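Long-range contacts in beta-ketoacyl-[acyl-carrier-protein] synthase FabY (Pseudomonas aeruginosa, PDB 4CW4), which catalyses the condensation of acetyl-CoA with malonyl-ACP to form acetoacetyl-ACP, the primer of fatty acid synthesis: residues M33-S37 / N521-R525; S169-L173 / T362-S366. One frame throughout, in Å; residues are numbered along the deposited sequence.

In the fold
Along the chain the four segments come in the order 33-37, 169-173, 362-366, 521-525, so contact 2 falls wholly between the two halves of contact 1. The contact centres lie 21 Å apart and their nearest atoms about 9 Å, without touching. Contact 1 joins two loops at the surface; contact 2 is buried, beside the active site. The region 471-477 reaches both: Val471 and Tyr474 pack against contact 1, whereas His477, a predicted active-site residue, shares backbone hydrogen bonds with Thr362 and Ala364 of contact 2. Strand 10-19, which pairs with 366-374, offers Tyr18 to Leu173. Contact 1 thus joins loops 484 residues apart, and contact 2 two segments of the ketosynthase domain.

Contact 1 of 2, residues M33-S37 / N521-R525; sequences MVIES and NRDMR
The closest pair of CA atoms is Val34 and Asp523, 7.0 Å apart, and no backbone hydrogen bond crosses this gap. Val34 has just left helix 28-33, and the chain turns at once: Ser37 N bonds back to Val34 O at 2.9 Å. The turn presents Val34 and Ser37 together to the loop 521-525, which advances Asp523. Ser37 OG donates to Asp523 OD2 at 2.7 Å, and OD2 receives it on its anti lone pair, the one directed away from OD1. Chi1 of -65° sets OG beside the serine's own N, on the side facing Asp523. Val34 lies obliquely across the same group, its CB 3.5 Å from Asp523 OD2 and its CG1 3.7 Å from Asp523 OD1. Glu36 brings a second carboxylate, Glu36 OE2 standing 4.0 Å from Asp523 OD2 with the two planes 35° apart. Lys503 NZ forms salt bridges to both of these oxygens and so probably offsets the repulsion between the like charges. Asp523 OD1 in turn accepts from Gly501 N, which gives each of its oxygens a polar partner. Farther along, Ser37 O lies near the plane of the Arg525 guanidinium, at its edge, in a looser approach. These interactions fasten the turn after helix 28-33 to the loop joining strands 517-519 and 532-539 at the surface of the ketosynthase fold, through the Ser37-Asp523 hydrogen bond and Lys503, shared by Glu36 and Asp523.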
ATOM      1  N   MET A  33     -22.943  19.489  -5.126  1.00  9.66           N
ATOM      2  CA  MET A  33     -22.251  20.369  -4.206  1.00  8.67           C
ATOM      3  C   MET A  33     -22.595  21.845  -4.452  1.00 10.08           C
ATOM      4  O   MET A  33     -22.695  22.601  -3.492  1.00 12.16           O
ATOM      5  CB  MET A  33     -20.747  20.106  -4.247  1.00  9.19           C
ATOM      6  CG  MET A  33     -20.418  18.718  -3.742  1.00  9.80           C
ATOM      7  SD  MET A  33     -18.662  18.354  -3.548  1.00 10.35           S
ATOM      8  CE  MET A  33     -18.263  17.699  -5.167  1.00 12.83           C
ATOM      9  N   VAL A  34     -22.807  22.238  -5.707  1.00 11.28           N
ATOM     10  CA  VAL A  34     -23.178  23.630  -6.012  1.00 11.18           C
ATOM     11  C   VAL A  34     -24.601  23.729  -6.540  1.00 11.62           C
ATOM     12  O   VAL A  34     -24.906  24.564  -7.385  1.00 11.13           O
ATOM     13  CB  VAL A  34     -22.173  24.281  -6.987  1.00 11.80           C
ATOM     14  CG1 VAL A  34     -20.786  24.320  -6.355  1.00 13.06           C
ATOM     15  CG2 VAL A  34     -22.152  23.550  -8.329  1.00 12.42           C
ATOM     16  N   ILE A  35     -25.491  22.923  -5.971  1.00 11.01           N
ATOM     17  CA  ILE A  35     -26.784  22.671  -6.599  1.00 12.21           C
ATOM     18  C   ILE A  35     -27.616  23.936  -6.743  1.00 13.26           C
ATOM     19  O   ILE A  35     -28.279  24.150  -7.770  1.00 13.35           O
ATOM     20  CB  ILE A  35     -27.534  21.560  -5.844  1.00 11.72           C
ATOM     21  CG1 ILE A  35     -28.703  21.021  -6.676  1.00 13.47           C
ATOM     22  CG2 ILE A  35     -27.986  22.027  -4.453  1.00 12.12           C
ATOM     23  CD1 ILE A  35     -28.299  20.086  -7.782  1.00 14.06           C
ATOM     24  N   GLU A  36     -27.533  24.810  -5.759  1.00 14.19           N
ATOM     25  CA  GLU A  36     -28.348  26.018  -5.772  1.00 15.72           C
ATOM     26  C   GLU A  36     -27.835  27.051  -6.777  1.00 16.06           C
ATOM     27  O   GLU A  36     -28.548  27.983  -7.154  1.00 17.31           O
ATOM     28  CB  GLU A  36     -28.408  26.616  -4.364  1.00 18.09           C
ATOM     29  CG  GLU A  36     -27.081  27.154  -3.885  1.00 21.66           C
ATOM     30  CD  GLU A  36     -26.252  26.157  -3.059  1.00 23.79           C
ATOM     31  OE1 GLU A  36     -26.321  24.907  -3.235  1.00 22.51           O
ATOM     32  OE2 GLU A  36     -25.505  26.666  -2.200  1.00 26.70           O
ATOM     33  N   SER A  37     -26.602  26.874  -7.226  1.00 15.26           N
ATOM     34  CA  SER A  37     -25.981  27.807  -8.164  1.00 15.03           C
ATOM     35  C   SER A  37     -26.167  27.391  -9.623  1.00 15.50           C
ATOM     36  O   SER A  37     -25.843  28.155 -10.525  1.00 15.79           O
ATOM     37  CB  SER A  37     -24.481  27.924  -7.866  1.00 16.60           C
ATOM     38  OG  SER A  37     -24.285  28.498  -6.583  1.00 19.05           O
ATOM     39  N   ASN A 521     -17.505  31.438   1.858  1.00 15.57           N
ATOM     40  CA  ASN A 521     -18.532  30.479   2.254  1.00 15.63           C
ATOM     41  C   ASN A 521     -19.684  30.420   1.263  1.00 16.60           C
ATOM     42  O   ASN A 521     -20.677  29.724   1.500  1.00 17.44           O
ATOM     43  CB  ASN A 521     -19.018  30.704   3.700  1.00 17.35           C
ATOM     44  CG  ASN A 521     -19.851  31.947   3.874  1.00 20.45           C
ATOM     45  OD1 ASN A 521     -19.946  32.799   2.996  1.00 21.50           O
ATOM     46  ND2 ASN A 521     -20.455  32.062   5.050  1.00 22.23           N
ATOM     47  N   ARG A 522     -19.508  31.124   0.141  1.00 16.23           N
ATOM     48  CA  ARG A 522     -20.470  31.169  -0.965  1.00 17.01           C
ATOM     49  C   ARG A 522     -19.816  30.677  -2.243  1.00 15.58           C
ATOM     50  O   ARG A 522     -18.612  30.853  -2.432  1.00 15.10           O
ATOM     51  CB  ARG A 522     -20.980  32.616  -1.236  1.00 20.52           C
ATOM     52  CG  ARG A 522     -21.345  33.428  -0.005  1.00 25.47           C
ATOM     53  CD  ARG A 522     -22.722  33.073   0.520  1.00 30.39           C
ATOM     54  NE  ARG A 522     -23.180  34.029   1.534  1.00 33.69           N
ATOM     55  CZ  ARG A 522     -23.785  33.705   2.680  1.00 36.06           C
ATOM     56  NH1 ARG A 522     -24.033  32.435   2.992  1.00 36.25           N
ATOM     57  NH2 ARG A 522     -24.151  34.664   3.523  1.00 36.88           N
ATOM     58  N   ASP A 523     -20.615  30.066  -3.119  1.00 14.70           N
ATOM     59  CA  ASP A 523     -20.148  29.737  -4.471  1.00 14.76           C
ATOM     60  C   ASP A 523     -19.784  31.027  -5.201  1.00 15.48           C
ATOM     61  O   ASP A 523     -20.487  32.040  -5.081  1.00 17.14           O
ATOM     62  CB  ASP A 523     -21.217  28.981  -5.277  1.00 14.63           C
ATOM     63  CG  ASP A 523     -21.576  27.638  -4.668  1.00 14.81           C
ATOM     64  OD1 ASP A 523     -20.768  27.093  -3.884  1.00 14.88           O
ATOM     65  OD2 ASP A 523     -22.660  27.108  -4.990  1.00 15.66           O
ATOM     66  N   MET A 524     -18.701  30.979  -5.973  1.00 16.31           N
ATOM     67  CA  MET A 524     -18.205  32.158  -6.702  1.00 18.78           C
ATOM     68  C   MET A 524     -18.040  31.864  -8.185  1.00 19.77           C
ATOM     69  O   MET A 524     -17.559  30.801  -8.559  1.00 18.17           O
ATOM     70  CB  MET A 524     -16.849  32.591  -6.134  1.00 22.61           C
ATOM     71  CG  MET A 524     -16.909  33.077  -4.704  1.00 26.67           C
ATOM     72  SD  MET A 524     -17.734  34.673  -4.596  1.00 31.39           S
ATOM     73  CE  MET A 524     -18.006  34.820  -2.843  1.00 32.63           C
ATOM     74  N   ARG A 525     -18.392  32.835  -9.018  1.00 22.45           N
ATOM     75  CA  ARG A 525     -18.148  32.748 -10.463  1.00 27.37           C
ATOM     76  C   ARG A 525     -17.196  33.852 -10.899  1.00 29.74           C
ATOM     77  O   ARG A 525     -17.561  35.025 -10.931  1.00 31.88           O
ATOM     78  CB  ARG A 525     -19.450  32.868 -11.265  1.00 31.56           C
ATOM     79  CG  ARG A 525     -20.540  31.873 -10.891  1.00 35.58           C
ATOM     80  CD  ARG A 525     -21.720  31.938 -11.875  1.00 38.64           C
ATOM     81  NE  ARG A 525     -21.317  31.489 -13.207  1.00 41.38           N
ATOM     82  CZ  ARG A 525     -21.707  30.357 -13.799  1.00 42.89           C
ATOM     83  NH1 ARG A 525     -22.576  29.534 -13.226  1.00 43.61           N
ATOM     84  NH2 ARG A 525     -21.239  30.065 -15.001  1.00 43.34           N
TER

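Contact 2 of 2, residues S169-L173 / T362-S366; sequences SAGQL and TLAES
A single parallel beta bridge, Gly171 with Ala364, joins the short strand 169-171 to the loop leading into strand 366-374, close to the ketosynthase active site. Gly171 N donates to Leu363 O at 2.9 Å, and Glu365 N to Gly171 O at 3.0 Å. Gly171 CA and Ala364 CA are 4.0 Å apart, and the missing CB of the glycine avoids a collision with Ala364 CB, 3.7 Å from Gly171 CA. One step back, a water replaces the next rung of the ladder, donating to Ser169 O and accepting from Leu363 N. Thr362 turns its methyl CG2, the branch trans to N, over Ala170, 3.6 Å from Ala170 CA. At the other end the Glu365 side chain reaches out, extended beyond CG, and crosses Leu173 at about a right angle. Its OE2 takes Leu173 N at 3.0 Å through the anti lone pair, in a nearly straight bond (170°), and lies 3.3 Å from Leu173 CG. Tyr98 OH also bonds OE2, while Arg190 NE forms a salt bridge with OE1. Glu365 OE2 thus accepts from Leu173 N where a continued parallel ladder would use the Glu365 carbonyl, and its charge is probably balanced by Arg190.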
ATOM      1  N   SER A 169     -21.029  11.208  12.914  1.00  9.76           N
ATOM      2  CA  SER A 169     -21.196  11.690  11.546  1.00 11.02           C
ATOM      3  C   SER A 169     -20.160  11.132  10.576  1.00  9.47           C
ATOM      4  O   SER A 169     -19.086  10.737  10.978  1.00  9.66           O
ATOM      5  CB  SER A 169     -21.160  13.218  11.529  1.00 13.41           C
ATOM      6  OG  SER A 169     -20.109  13.704  12.342  1.00 13.80           O
ATOM      7  N   ALA A 170     -20.518  11.097   9.300  1.00  9.10           N
ATOM      8  CA  ALA A 170     -19.641  10.593   8.237  1.00  9.49           C
ATOM      9  C   ALA A 170     -20.131  11.038   6.873  1.00  9.43           C
ATOM     10  O   ALA A 170     -21.316  11.351   6.710  1.00 10.34           O
ATOM     11  CB  ALA A 170     -19.580   9.083   8.274  1.00  9.94           C
ATOM     12  N   GLY A 171     -19.219  11.042   5.901  1.00  9.79           N
ATOM     13  CA  GLY A 171     -19.584  11.215   4.499  1.00 10.29           C
ATOM     14  C   GLY A 171     -19.969   9.881   3.898  1.00 10.29           C
ATOM     15  O   GLY A 171     -19.125   9.018   3.702  1.00 11.04           O
ATOM     16  N   GLN A 172     -21.261   9.734   3.615  1.00 10.32           N
ATOM     17  CA  GLN A 172     -21.881   8.465   3.224  1.00 10.62           C
ATOM     18  C   GLN A 172     -22.449   8.545   1.828  1.00 10.79           C
ATOM     19  O   GLN A 172     -23.019   9.578   1.466  1.00 10.06           O
ATOM     20  CB  GLN A 172     -23.023   8.158   4.203  1.00  9.62           C
ATOM     21  CG  GLN A 172     -22.543   7.904   5.630  1.00 10.24           C
ATOM     22  CD  GLN A 172     -23.613   8.193   6.655  1.00 10.07           C
ATOM     23  OE1 GLN A 172     -24.453   7.342   6.949  1.00 11.28           O
ATOM     24  NE2 GLN A 172     -23.587   9.392   7.215  1.00 11.19           N
ATOM     25  N   LEU A 173     -22.322   7.478   1.044  1.00  9.40           N
ATOM     26  CA  LEU A 173     -23.021   7.436  -0.236  1.00 10.35           C
ATOM     27  C   LEU A 173     -24.498   7.774  -0.066  1.00  9.65           C
ATOM     28  O   LEU A 173     -25.072   7.542   0.999  1.00 10.13           O
ATOM     29  CB  LEU A 173     -22.894   6.057  -0.893  1.00  9.88           C
ATOM     30  CG  LEU A 173     -21.488   5.599  -1.299  1.00 12.75           C
ATOM     31  CD1 LEU A 173     -21.511   4.344  -2.167  1.00 13.74           C
ATOM     32  CD2 LEU A 173     -20.731   6.708  -2.000  1.00 14.11           C
ATOM     33  N   THR A 362     -13.968  14.604   9.356  1.00  9.75           N
ATOM     34  CA  THR A 362     -15.071  13.673   9.250  1.00 11.45           C
ATOM     35  C   THR A 362     -14.703  12.560   8.285  1.00 10.33           C
ATOM     36  O   THR A 362     -14.335  12.814   7.141  1.00 10.49           O
ATOM     37  CB  THR A 362     -16.312  14.409   8.727  1.00 14.04           C
ATOM     38  OG1 THR A 362     -16.763  15.326   9.729  1.00 16.82           O
ATOM     39  CG2 THR A 362     -17.442  13.440   8.375  1.00 13.92           C
ATOM     40  N   LEU A 363     -14.822  11.327   8.754  0.50 10.15           N
ATOM     41  CA  LEU A 363     -14.510  10.156   7.965  0.50 10.18           C
ATOM     42  C   LEU A 363     -15.560   9.955   6.870  0.50  9.18           C
ATOM     43  O   LEU A 363     -16.746  10.157   7.103  0.50  8.63           O
ATOM     44  CB  LEU A 363     -14.483   8.958   8.903  0.50 12.01           C
ATOM     45  CG  LEU A 363     -13.952   7.646   8.380  0.50 12.47           C
ATOM     46  CD1 LEU A 363     -12.494   7.771   8.021  0.50 13.28           C
ATOM     47  CD2 LEU A 363     -14.153   6.587   9.435  0.50 12.01           C
ATOM     48  N   ALA A 364     -15.124   9.537   5.682  1.00  8.96           N
ATOM     49  CA  ALA A 364     -16.007   9.357   4.546  1.00  9.19           C
ATOM     50  C   ALA A 364     -15.580   8.173   3.686  1.00  8.94           C
ATOM     51  O   ALA A 364     -14.428   7.738   3.721  1.00  9.79           O
ATOM     52  CB  ALA A 364     -16.034  10.602   3.701  1.00  9.22           C
ATOM     53  N   GLU A 365     -16.522   7.696   2.886  1.00  9.93           N
ATOM     54  CA  GLU A 365     -16.245   6.672   1.880  1.00  9.64           C
ATOM     55  C   GLU A 365     -16.348   7.259   0.476  1.00  8.97           C
ATOM     56  O   GLU A 365     -17.219   8.075   0.179  1.00 10.26           O
ATOM     57  CB  GLU A 365     -17.237   5.517   2.016  1.00  8.97           C
ATOM     58  CG  GLU A 365     -18.698   5.893   1.816  1.00  9.77           C
ATOM     59  CD  GLU A 365     -19.684   4.762   2.084  1.00 10.36           C
ATOM     60  OE1 GLU A 365     -19.276   3.651   2.513  1.00 11.16           O
ATOM     61  OE2 GLU A 365     -20.887   4.997   1.884  1.00 10.38           O
ATOM     62  N   SER A 366     -15.459   6.815  -0.404  1.00  8.13           N
ATOM     63  CA  SER A 366     -15.450   7.276  -1.787  1.00  7.66           C
ATOM     64  C   SER A 366     -14.640   6.343  -2.634  1.00  7.58           C
ATOM     65  O   SER A 366     -13.617   5.819  -2.186  1.00  8.65           O
ATOM     66  CB  SER A 366     -14.810   8.652  -1.891  1.00  9.38           C
ATOM     67  OG  SER A 366     -14.887   9.148  -3.228  1.00  8.48           O
TER
HETATM   68  O   HOH W   1     -16.248  10.930  11.214  1.00 10.82           O
HETATM   69  O   HOH W   2     -16.904  13.481  12.454  1.00 19.17           O